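Local coordinates for protein transcriptional activator TenA-1 (Sulfolobus solfataricus P2, PDB 2QZC) that is a putative TenA-like thiaminase with a heme oxygenase-like fold, and so probably acts in the breakdown or salvage of thiamin compounds, at residues C137-I149 / W159-I172. Numbering follows the deposited sequence.
Sequences CMFGYSIVGDYVI and WASFYASTEYKKRI. With GOL (glycerol), chain F.
K169 NZ hydrogen-bonds S142 OG and forms a salt bridge with D146 OD1, each at 2.8 Å, and also donates to Y163 O, within its own segment. It meets the D146 carboxylate from above, 37° out of plane, while D146 OD2 accepts from glycerol O1. Without the amine, as with an alanine here, the D146 carboxylate would probably lose its countercharge, and S142 OG and Y163 O a donor. A second polar tie runs from Y168 OH to M138 O, 2.8 Å away, on a lone pair in the carbonyl plane; CG anti to the backbone N (chi1 -169°) extends the Y168 ring to this carbonyl. I172 CD1 packs against M138 CB.

Y141, W159 and Y163 form an aromatic cluster: Y141 turns its CD2 edge onto one face of Y163, planes at 80°, an edge-to-face pair, and its CE2 touches W159 CZ2. The CA atoms of G145 and A160 come within 4.4 Å; a CB on G145 would clash with Y163 CB. A160 CB packs against V148 CB and the I149 backbone.

Within the heme oxygenase-like fold, helix 127-148 packs against the consecutive helices 154-164 and 166-179, with Y141 OH hydrogen-bonded to Y44 OH of helix 38-63 and W159 edge-to-face with F41.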
# COMPACT_ATOMS: atom_id res chain seq x y z
N CYS A 137 -7.28 0.84 -17.16
CA CYS A 137 -7.16 2.19 -16.67
C CYS A 137 -5.71 2.70 -16.74
O CYS A 137 -5.42 3.76 -17.27
CB CYS A 137 -7.65 2.21 -15.24
SG CYS A 137 -7.34 3.70 -14.44
N MSE A 138 -4.80 1.88 -16.24
CA MSE A 138 -3.40 2.32 -16.13
C MSE A 138 -2.70 2.37 -17.46
O MSE A 138 -2.16 3.42 -17.85
CB MSE A 138 -2.66 1.41 -15.15
CG MSE A 138 -3.23 1.44 -13.73
SE MSE A 138 -3.25 3.19 -12.83
CE MSE A 138 -1.39 3.54 -12.83
N PHE A 139 -2.78 1.29 -18.19
CA PHE A 139 -2.10 1.20 -19.49
C PHE A 139 -2.77 2.10 -20.51
O PHE A 139 -2.08 2.80 -21.26
CB PHE A 139 -2.05 -0.27 -20.00
CG PHE A 139 -1.22 -0.45 -21.25
CD1 PHE A 139 0.14 -0.59 -21.13
CD2 PHE A 139 -1.81 -0.47 -22.51
CE1 PHE A 139 0.92 -0.75 -22.25
CE2 PHE A 139 -1.02 -0.61 -23.65
CZ PHE A 139 0.34 -0.74 -23.50
N GLY A 140 -4.10 2.12 -20.54
CA GLY A 140 -4.82 2.92 -21.49
C GLY A 140 -4.54 4.38 -21.30
O GLY A 140 -4.40 5.11 -22.28
N TYR A 141 -4.46 4.85 -20.06
CA TYR A 141 -4.14 6.27 -19.84
C TYR A 141 -2.72 6.64 -20.30
O TYR A 141 -2.49 7.78 -20.72
CB TYR A 141 -4.41 6.71 -18.40
CG TYR A 141 -5.84 7.16 -18.14
CD1 TYR A 141 -6.95 6.41 -18.58
CD2 TYR A 141 -6.09 8.34 -17.48
CE1 TYR A 141 -8.27 6.82 -18.31
CE2 TYR A 141 -7.39 8.73 -17.19
CZ TYR A 141 -8.47 8.03 -17.65
OH TYR A 141 -9.75 8.46 -17.36
N SER A 142 -1.80 5.69 -20.26
CA SER A 142 -0.44 5.92 -20.80
C SER A 142 -0.53 6.25 -22.30
O SER A 142 0.08 7.24 -22.78
CB SER A 142 0.43 4.69 -20.57
OG SER A 142 1.78 4.99 -20.93
N ILE A 143 -1.33 5.47 -23.04
CA ILE A 143 -1.56 5.62 -24.48
C ILE A 143 -2.25 6.95 -24.78
O ILE A 143 -1.91 7.68 -25.72
CB ILE A 143 -2.42 4.42 -25.03
CG1 ILE A 143 -1.54 3.18 -25.09
CG2 ILE A 143 -3.03 4.69 -26.43
CD1 ILE A 143 -2.29 1.94 -25.45
N VAL A 144 -3.28 7.23 -24.02
CA VAL A 144 -4.06 8.43 -24.21
C VAL A 144 -3.24 9.68 -23.93
O VAL A 144 -3.32 10.66 -24.67
CB VAL A 144 -5.35 8.39 -23.36
CG1 VAL A 144 -6.10 9.75 -23.36
CG2 VAL A 144 -6.26 7.24 -23.82
N GLY A 145 -2.45 9.65 -22.87
CA GLY A 145 -1.58 10.77 -22.55
C GLY A 145 -0.58 11.05 -23.66
O GLY A 145 -0.37 12.23 -24.01
N ASP A 146 -0.01 10.01 -24.26
CA ASP A 146 0.94 10.21 -25.40
C ASP A 146 0.26 10.89 -26.59
O ASP A 146 0.93 11.60 -27.37
CB ASP A 146 1.53 8.89 -25.88
CG ASP A 146 2.44 8.25 -24.86
OD1 ASP A 146 2.89 8.89 -23.88
OD2 ASP A 146 2.69 7.04 -25.06
N TYR A 147 -1.03 10.67 -26.77
CA TYR A 147 -1.80 11.26 -27.85
C TYR A 147 -2.20 12.71 -27.56
O TYR A 147 -1.96 13.64 -28.35
CB TYR A 147 -3.02 10.42 -28.14
CG TYR A 147 -3.90 10.91 -29.26
CD1 TYR A 147 -3.45 10.95 -30.56
CD2 TYR A 147 -5.20 11.31 -29.00
CE1 TYR A 147 -4.31 11.41 -31.60
CE2 TYR A 147 -6.05 11.76 -30.00
CZ TYR A 147 -5.61 11.80 -31.29
OH TYR A 147 -6.50 12.25 -32.26
N VAL A 148 -2.80 12.92 -26.40
CA VAL A 148 -3.35 14.20 -26.02
C VAL A 148 -2.31 15.27 -25.70
O VAL A 148 -2.63 16.48 -25.76
CB VAL A 148 -4.39 14.01 -24.87
CG1 VAL A 148 -5.01 15.35 -24.33
CG2 VAL A 148 -5.53 13.08 -25.32
N ILE A 149 -1.06 14.87 -25.41
CA ILE A 149 0.02 15.85 -25.13
C ILE A 149 0.24 16.84 -26.28
O ILE A 149 0.72 17.94 -26.04
CB ILE A 149 1.35 15.14 -24.72
CG1 ILE A 149 2.33 16.09 -24.03
CG2 ILE A 149 1.96 14.37 -25.88
CD1 ILE A 149 1.85 16.69 -22.75
N TRP A 159 -3.01 18.16 -18.40
CA TRP A 159 -3.54 16.87 -17.93
C TRP A 159 -2.73 15.73 -18.52
O TRP A 159 -2.29 14.82 -17.79
CB TRP A 159 -5.01 16.75 -18.35
CG TRP A 159 -5.64 15.39 -18.05
CD1 TRP A 159 -6.24 15.00 -16.89
CD2 TRP A 159 -5.76 14.31 -18.96
NE1 TRP A 159 -6.67 13.72 -17.00
CE2 TRP A 159 -6.40 13.25 -18.25
CE3 TRP A 159 -5.35 14.09 -20.27
CZ2 TRP A 159 -6.66 12.02 -18.84
CZ3 TRP A 159 -5.56 12.86 -20.84
CH2 TRP A 159 -6.24 11.83 -20.13
N ALA A 160 -2.52 15.76 -19.83
CA ALA A 160 -1.79 14.71 -20.53
C ALA A 160 -0.34 14.57 -20.11
O ALA A 160 0.19 13.45 -20.11
CB ALA A 160 -1.88 14.87 -22.06
N SER A 161 0.28 15.68 -19.69
CA SER A 161 1.71 15.65 -19.35
C SER A 161 2.01 14.71 -18.21
O SER A 161 3.09 14.11 -18.19
CB SER A 161 2.23 17.06 -19.05
OG SER A 161 1.70 17.55 -17.84
N PHE A 162 1.06 14.54 -17.27
CA PHE A 162 1.29 13.56 -16.22
C PHE A 162 1.38 12.12 -16.77
O PHE A 162 2.32 11.37 -16.48
CB PHE A 162 0.24 13.64 -15.14
CG PHE A 162 0.37 12.54 -14.14
CD1 PHE A 162 1.58 12.36 -13.43
CD2 PHE A 162 -0.67 11.63 -13.94
CE1 PHE A 162 1.73 11.29 -12.53
CE2 PHE A 162 -0.53 10.59 -13.03
CZ PHE A 162 0.67 10.42 -12.32
N TYR A 163 0.41 11.76 -17.61
CA TYR A 163 0.35 10.42 -18.18
C TYR A 163 1.42 10.13 -19.22
O TYR A 163 1.73 8.96 -19.45
CB TYR A 163 -1.07 10.13 -18.69
CG TYR A 163 -2.08 10.28 -17.58
CD1 TYR A 163 -2.13 9.35 -16.57
CD2 TYR A 163 -2.96 11.34 -17.51
CE1 TYR A 163 -3.00 9.49 -15.51
CE2 TYR A 163 -3.85 11.46 -16.45
CZ TYR A 163 -3.88 10.52 -15.46
OH TYR A 163 -4.77 10.63 -14.40
N ALA A 164 1.93 11.19 -19.87
CA ALA A 164 3.03 11.10 -20.84
C ALA A 164 4.42 11.10 -20.16
O ALA A 164 5.43 10.85 -20.84
CB ALA A 164 2.92 12.28 -21.86
N SER A 165 4.49 11.35 -18.85
CA SER A 165 5.76 11.53 -18.13
C SER A 165 6.53 10.23 -17.92
O SER A 165 5.94 9.14 -17.90
CB SER A 165 5.53 12.16 -16.76
OG SER A 165 4.91 11.27 -15.84
N THR A 166 7.84 10.37 -17.74
CA THR A 166 8.67 9.19 -17.50
C THR A 166 8.30 8.52 -16.17
O THR A 166 8.34 7.30 -16.09
CB THR A 166 10.20 9.49 -17.61
OG1 THR A 166 10.51 10.66 -16.84
CG2 THR A 166 10.56 9.72 -19.07
N GLU A 167 7.90 9.30 -15.15
CA GLU A 167 7.49 8.70 -13.88
C GLU A 167 6.22 7.86 -14.03
O GLU A 167 6.14 6.80 -13.41
CB GLU A 167 7.38 9.72 -12.74
CG GLU A 167 8.80 10.21 -12.24
CD GLU A 167 9.85 9.07 -11.92
OE1 GLU A 167 9.60 8.17 -11.07
OE2 GLU A 167 10.94 9.10 -12.55
N TYR A 168 5.29 8.28 -14.88
CA TYR A 168 4.12 7.44 -15.13
C TYR A 168 4.52 6.20 -15.92
O TYR A 168 4.06 5.09 -15.60
CB TYR A 168 3.02 8.21 -15.85
CG TYR A 168 1.71 7.44 -15.87
CD1 TYR A 168 0.88 7.44 -14.73
CD2 TYR A 168 1.27 6.79 -17.02
CE1 TYR A 168 -0.32 6.72 -14.73
CE2 TYR A 168 0.07 6.07 -17.02
CZ TYR A 168 -0.71 6.07 -15.88
OH TYR A 168 -1.90 5.38 -15.86
N LYS A 169 5.39 6.34 -16.93
CA LYS A 169 5.83 5.17 -17.69
C LYS A 169 6.52 4.12 -16.81
O LYS A 169 6.35 2.91 -17.02
CB LYS A 169 6.74 5.52 -18.86
CG LYS A 169 6.18 6.55 -19.84
CD LYS A 169 4.71 6.44 -20.17
CE LYS A 169 4.31 7.42 -21.25
NZ LYS A 169 2.83 7.48 -21.48
N LYS A 170 7.27 4.59 -15.80
CA LYS A 170 7.93 3.68 -14.83
C LYS A 170 6.89 2.91 -14.02
O LYS A 170 7.08 1.71 -13.73
CB LYS A 170 8.89 4.44 -13.90
CG LYS A 170 10.16 4.89 -14.57
CD LYS A 170 11.01 5.65 -13.56
CE LYS A 170 12.32 6.13 -14.16
NZ LYS A 170 13.07 7.00 -13.19
N ARG A 171 5.80 3.58 -13.65
CA ARG A 171 4.70 2.91 -12.96
C ARG A 171 4.12 1.80 -13.85
O ARG A 171 3.89 0.68 -13.36
CB ARG A 171 3.55 3.85 -12.62
CG ARG A 171 3.70 4.78 -11.46
CD ARG A 171 2.33 5.47 -11.26
NE ARG A 171 2.28 6.44 -10.18
CZ ARG A 171 2.79 7.68 -10.21
NH1 ARG A 171 3.50 8.13 -11.25
NH2 ARG A 171 2.64 8.46 -9.15
N ILE A 172 3.89 2.12 -15.12
CA ILE A 172 3.35 1.14 -16.07
C ILE A 172 4.30 -0.04 -16.23
O ILE A 172 3.89 -1.20 -16.26
CB ILE A 172 2.96 1.75 -17.43
CG1 ILE A 172 1.96 2.88 -17.24
CG2 ILE A 172 2.48 0.67 -18.41
CD1 ILE A 172 0.69 2.52 -16.44
C1 GOL F . 2.76 4.18 -24.00
O1 GOL F . 3.71 5.15 -23.59
C2 GOL F . 3.29 2.77 -23.75
O2 GOL F . 2.86 1.89 -24.79
C3 GOL F . 2.84 2.24 -22.38
O3 GOL F . 3.47 2.84 -21.26
O HOH W 1 5.33 10.19 -23.68